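Local coordinates for protein split-soret cytochrome C (Desulfovibrio desulfuricans, PDB 1H21) that carries electrons through paired c-type haems shared between the two subunits of a homodimer, and may take part in sulfate reduction, at the interface of chains A and B. Numbering follows the deposited sequence. Chains: chain A/B, Split-soret cytochrome C.

Contact 1: the interface of chains A and B. Residues chain A 40-42, 73, 76; chain B 16-17, 101-102.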
loop_
_atom_site.group_PDB
_atom_site.type_symbol
_atom_site.label_atom_id
_atom_site.label_comp_id
_atom_site.label_asym_id
_atom_site.label_seq_id
_atom_site.Cartn_x
_atom_site.Cartn_y
_atom_site.Cartn_z
ATOM N N LYS A 40 11.821 14.612 -10.073
ATOM C CA LYS A 40 12.529 14.542 -8.799
ATOM C C LYS A 40 12.656 13.091 -8.291
ATOM O O LYS A 40 12.981 12.836 -7.112
ATOM C CB LYS A 40 11.826 15.426 -7.770
ATOM C CG LYS A 40 11.898 16.921 -8.052
ATOM C CD LYS A 40 11.326 17.662 -6.867
ATOM C CE LYS A 40 11.503 19.166 -6.989
ATOM N NZ LYS A 40 10.994 19.856 -5.745
ATOM N N GLY A 41 12.458 12.151 -9.217
ATOM C CA GLY A 41 12.524 10.736 -8.911
ATOM C C GLY A 41 11.443 10.301 -7.945
ATOM O O GLY A 41 11.643 9.302 -7.241
ATOM N N PHE A 42 10.309 11.012 -7.935
ATOM C CA PHE A 42 9.199 10.710 -7.031
ATOM C C PHE A 42 8.513 9.354 -7.230
ATOM O O PHE A 42 7.996 8.787 -6.272
ATOM C CB PHE A 42 8.192 11.861 -7.008
ATOM C CG PHE A 42 8.671 13.099 -6.256
ATOM C CD1 PHE A 42 9.844 13.083 -5.510
ATOM C CD2 PHE A 42 7.943 14.288 -6.313
ATOM C CE1 PHE A 42 10.293 14.231 -4.833
ATOM C CE2 PHE A 42 8.377 15.439 -5.651
ATOM C CZ PHE A 42 9.556 15.413 -4.907
ATOM N N GLU A 73 5.371 10.120 -2.688
ATOM C CA GLU A 73 6.706 9.572 -2.956
ATOM C C GLU A 73 6.836 8.333 -2.039
ATOM O O GLU A 73 7.529 7.367 -2.345
ATOM C CB GLU A 73 7.798 10.603 -2.618
ATOM C CG GLU A 73 9.221 10.136 -2.920
ATOM C CD GLU A 73 10.276 10.958 -2.204
ATOM O OE1 GLU A 73 10.125 11.190 -0.980
ATOM O OE2 GLU A 73 11.276 11.355 -2.849
ATOM N N LYS A 76 6.843 4.861 -3.565
ATOM C CA LYS A 76 7.827 4.417 -4.538
ATOM C C LYS A 76 8.388 3.054 -4.112
ATOM O O LYS A 76 8.566 2.795 -2.920
ATOM C CB LYS A 76 8.942 5.459 -4.690
ATOM C CG LYS A 76 9.625 5.431 -6.056
ATOM C CD LYS A 76 10.858 6.334 -6.087
ATOM C CE LYS A 76 11.804 5.891 -7.187
ATOM N NZ LYS A 76 12.944 6.803 -7.389
ATOM N N ALA B 16 7.726 20.488 -1.761
ATOM C CA ALA B 16 7.752 19.059 -1.418
ATOM C C ALA B 16 8.392 18.927 -0.030
ATOM O O ALA B 16 9.414 19.575 0.241
ATOM C CB ALA B 16 8.583 18.292 -2.441
ATOM N N PHE B 17 7.799 18.093 0.831
ATOM C CA PHE B 17 8.295 17.853 2.194
ATOM C C PHE B 17 8.490 19.173 2.924
ATOM O O PHE B 17 9.461 19.373 3.673
ATOM C CB PHE B 17 9.613 17.069 2.167
ATOM C CG PHE B 17 9.732 16.157 1.000
ATOM C CD1 PHE B 17 10.700 16.391 0.016
ATOM C CD2 PHE B 17 8.839 15.095 0.846
ATOM C CE1 PHE B 17 10.782 15.588 -1.113
ATOM C CE2 PHE B 17 8.905 14.278 -0.285
ATOM C CZ PHE B 17 9.884 14.526 -1.273
ATOM N N GLY B 101 12.147 13.774 2.577
ATOM C CA GLY B 101 12.304 13.140 1.267
ATOM C C GLY B 101 12.703 11.672 1.427
ATOM O O GLY B 101 13.258 11.318 2.473
ATOM N N ARG B 102 12.525 10.846 0.387
ATOM C CA ARG B 102 12.811 9.403 0.459
ATOM C C ARG B 102 14.120 8.943 1.073
ATOM O O ARG B 102 14.138 7.952 1.822
ATOM C CB ARG B 102 12.592 8.709 -0.886
ATOM C CG ARG B 102 13.536 9.107 -1.986
ATOM C CD ARG B 102 13.134 8.403 -3.275
ATOM N NE ARG B 102 14.013 8.763 -4.384
ATOM C CZ ARG B 102 13.833 9.828 -5.160
ATOM N NH1 ARG B 102 12.811 10.655 -4.975
ATOM N NH2 ARG B 102 14.682 10.073 -6.135
#

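Contact 2: the interface of chains A and B. Residues chain A 74-75, 79, 84-85, 90; chain B 85, 90, 94, 109, 113.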
loop_
_atom_site.group_PDB
_atom_site.type_symbol
_atom_site.label_atom_id
_atom_site.label_comp_id
_atom_site.label_asym_id
_atom_site.label_seq_id
_atom_site.Cartn_x
_atom_site.Cartn_y
_atom_site.Cartn_z
ATOM N N ALA A 74 6.071 8.350 -0.956
ATOM C CA ALA A 74 6.043 7.287 0.034
ATOM C C ALA A 74 5.807 5.924 -0.592
ATOM O O ALA A 74 6.287 4.920 -0.080
ATOM C CB ALA A 74 4.946 7.581 1.073
ATOM N N ASN A 75 5.091 5.904 -1.708
ATOM C CA ASN A 75 4.749 4.661 -2.374
ATOM C C ASN A 75 5.750 4.143 -3.386
ATOM O O ASN A 75 5.534 3.097 -4.020
ATOM C CB ASN A 75 3.411 4.811 -3.066
ATOM C CG ASN A 75 2.279 4.868 -2.109
ATOM O OD1 ASN A 75 1.695 3.842 -1.772
ATOM N ND2 ASN A 75 1.916 6.072 -1.694
ATOM N N ILE A 79 6.525 1.189 -1.411
ATOM C CA ILE A 79 6.747 1.842 -0.106
ATOM C C ILE A 79 8.207 1.634 0.368
ATOM O O ILE A 79 8.560 0.619 0.969
ATOM C CB ILE A 79 5.699 1.403 0.981
ATOM C CG1 ILE A 79 4.269 1.614 0.479
ATOM C CG2 ILE A 79 5.874 2.199 2.248
ATOM C CD1 ILE A 79 3.207 0.905 1.335
ATOM N N THR A 84 5.704 -3.913 -1.717
ATOM C CA THR A 84 4.326 -4.309 -1.425
ATOM C C THR A 84 3.411 -3.843 -2.577
ATOM O O THR A 84 3.713 -4.094 -3.743
ATOM C CB THR A 84 3.839 -3.794 -0.013
ATOM O OG1 THR A 84 3.748 -2.355 0.009
ATOM C CG2 THR A 84 4.809 -4.264 1.100
ATOM N N ILE A 85 2.315 -3.162 -2.267
ATOM C CA ILE A 85 1.395 -2.683 -3.284
ATOM C C ILE A 85 2.136 -1.844 -4.331
ATOM O O ILE A 85 2.993 -1.026 -3.975
ATOM C CB ILE A 85 0.275 -1.830 -2.623
ATOM C CG1 ILE A 85 -0.702 -1.293 -3.676
ATOM C CG2 ILE A 85 0.883 -0.680 -1.869
ATOM C CD1 ILE A 85 -1.426 -2.354 -4.472
ATOM N N TYR A 90 -1.745 2.228 -5.986
ATOM C CA TYR A 90 -2.238 2.945 -4.815
ATOM C C TYR A 90 -2.547 4.404 -5.168
ATOM O O TYR A 90 -3.621 4.921 -4.856
ATOM C CB TYR A 90 -1.251 2.914 -3.650
ATOM C CG TYR A 90 -1.838 3.660 -2.501
ATOM C CD1 TYR A 90 -2.909 3.124 -1.781
ATOM C CD2 TYR A 90 -1.413 4.952 -2.195
ATOM C CE1 TYR A 90 -3.538 3.854 -0.796
ATOM C CE2 TYR A 90 -2.052 5.703 -1.189
ATOM C CZ TYR A 90 -3.107 5.141 -0.503
ATOM O OH TYR A 90 -3.726 5.854 0.477
ATOM N N ILE B 85 -0.525 -4.075 1.639
ATOM C CA ILE B 85 0.108 -3.418 2.786
ATOM C C ILE B 85 -0.918 -3.183 3.895
ATOM O O ILE B 85 -2.088 -2.949 3.602
ATOM C CB ILE B 85 0.775 -2.092 2.361
ATOM C CG1 ILE B 85 1.444 -1.417 3.559
ATOM C CG2 ILE B 85 -0.233 -1.183 1.683
ATOM C CD1 ILE B 85 2.770 -2.026 3.975
ATOM N N TYR B 90 0.851 1.721 6.270
ATOM C CA TYR B 90 0.910 2.731 5.229
ATOM C C TYR B 90 0.491 4.092 5.769
ATOM O O TYR B 90 1.154 5.099 5.507
ATOM C CB TYR B 90 0.053 2.385 4.011
ATOM C CG TYR B 90 0.123 3.507 3.042
ATOM C CD1 TYR B 90 1.230 3.671 2.225
ATOM C CD2 TYR B 90 -0.859 4.485 3.022
ATOM C CE1 TYR B 90 1.369 4.791 1.440
ATOM C CE2 TYR B 90 -0.718 5.608 2.248
ATOM C CZ TYR B 90 0.384 5.748 1.445
ATOM O OH TYR B 90 0.480 6.838 0.621
ATOM N N ALA B 94 3.095 7.101 5.503
ATOM C CA ALA B 94 2.706 8.187 4.599
ATOM C C ALA B 94 3.033 9.543 5.189
ATOM O O ALA B 94 3.601 10.396 4.519
ATOM C CB ALA B 94 1.213 8.110 4.305
ATOM N N VAL B 109 10.964 4.120 7.653
ATOM C CA VAL B 109 10.036 3.069 7.233
ATOM C C VAL B 109 10.677 1.715 7.532
ATOM O O VAL B 109 10.020 0.802 8.016
ATOM C CB VAL B 109 9.659 3.182 5.731
ATOM C CG1 VAL B 109 8.679 2.118 5.344
ATOM C CG2 VAL B 109 9.017 4.506 5.474
ATOM N N PHE B 113 8.509 -0.920 9.629
ATOM C CA PHE B 113 8.141 -2.161 8.982
ATOM C C PHE B 113 8.835 -3.388 9.604
ATOM O O PHE B 113 8.179 -4.383 9.912
ATOM C CB PHE B 113 8.375 -2.037 7.469
ATOM C CG PHE B 113 7.322 -1.198 6.744
ATOM C CD1 PHE B 113 6.501 -0.321 7.443
ATOM C CD2 PHE B 113 7.156 -1.299 5.371
ATOM C CE1 PHE B 113 5.535 0.433 6.790
ATOM C CE2 PHE B 113 6.198 -0.550 4.714
ATOM C CZ PHE B 113 5.385 0.315 5.424
#

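Contact 1: the interface of chains A and B
B:Arg102 and A:Glu73 form a salt bridge away from the two-fold axis of the homodimer, and B:Phe17 packs beside it. The arginine has CG between its backbone N and carbonyl carbon (chi1 66°), then runs extended to NE and turns its guanidinium by chi4 -86°, which lays NH1 between the carboxylate and the backbone of chain A. NH1 meets A:Glu73 OE2 at 2.7 Å on the anti side of the carboxylate, with the two planes nearly perpendicular. The same nitrogen donates to A:Lys40 O at 3.1 Å, in the guanidinium plane and on a carbonyl lone pair. The second carboxylate oxygen, OE1, is met from above its plane by the backbone N of B:Arg102 at 2.8 Å in a strongly bent bond, so side chain and main chain of one residue grip both oxygens of the glutamate. A:Lys76 NZ lies over one guanidinium face, offset to the rim, and donates a hydrogen bond to A:Gly41 O at 2.8 Å; if charged, the ammonium would be partly balanced by that carbonyl. B:Phe17 comes tip to tip with A:Phe42, CZ to CE1 3.6 Å, edge-to-face with planes 77° apart, while B:Gly101 CA covers the centre of one B:Phe17 face. B:Arg102 opens helix 102-118, so A:Glu73, from 3-10 helix 69-78, may serve as a cap from the other subunit, and the 3-10 turn 39-41 supplies the carbonyls.

Contact 2: the interface of chains A and B
B:Tyr90 and A:Ile79 are the main partners here, in a largely apolar patch near the middle of the dimer interface. The tyrosine ring leaves helix 87-99 with CG anti to its backbone N (chi1 177°), which carries the phenol across to chain A. Its ring carbon CD1 meets the A:Ile79 CD1 methyl at 3.5 Å, the two side chains crossing at a slant. At the far end of the ring the phenol oxygen accepts a hydrogen bond from the A:Asn75 amide, ND2 to OH 2.8 Å, bent to 147° at the hydrogen and with the oxygen tilted somewhat from the amide plane. The amide plane is turned 34° from that of the phenol, and A:Asn75 OD1 and ND2 both come to 3.4 Å from B:Tyr90 CE1, at the rim of the ring. The hydrogen bond fixes the position of the ring's tip and gives the phenol oxygen a polar partner in a mostly apolar patch.

A:Ile79 spreads its two branches to different partners. With CG1 anti to the carbonyl carbon, the CD1 tip also reaches B:Ile85 CG1 at 3.7 Å, tip to tip, while CG2 turns towards the end of the B:Phe113 ring, 3.7 Å from CE2. B:Val109 CG1 caps the centre of the ring face on whose side A:Ile79 CG2 approaches, CG2 itself lying out beyond the rim at CE2 and CZ. B:Ile85 completes the patch: its CB faces A:Thr84 OG1, and its CG2 methyl meets the matching methyl of A:Ile85 at 3.8 Å, a residue touching its own copy across the two-fold. The two Tyr90 rings also approach tip to tip near this axis, with A:Tyr90 CE2 3.3 Å from B:Tyr90 OH.

Contact 1 and contact 2 lie about 13 Å apart and are tied by two elements: 3-10 helix 69-78 of chain A, which supplies A:Glu73 and A:Lys76 to one and A:Ala74 and A:Asn75 to the other, and helix 102-118 of chain B, which begins at contact 1 and passes B:Val109 and B:Phe113 to contact 2. Contact 1 combines a salt bridge with an aromatic pair farther from the axis; contact 2 is mostly apolar and next to it, where Ile85 and Tyr90 meet their own copies. The two-fold repeats both contacts with the chains exchanged. Both may help to hold in register two subunits whose haems are shared.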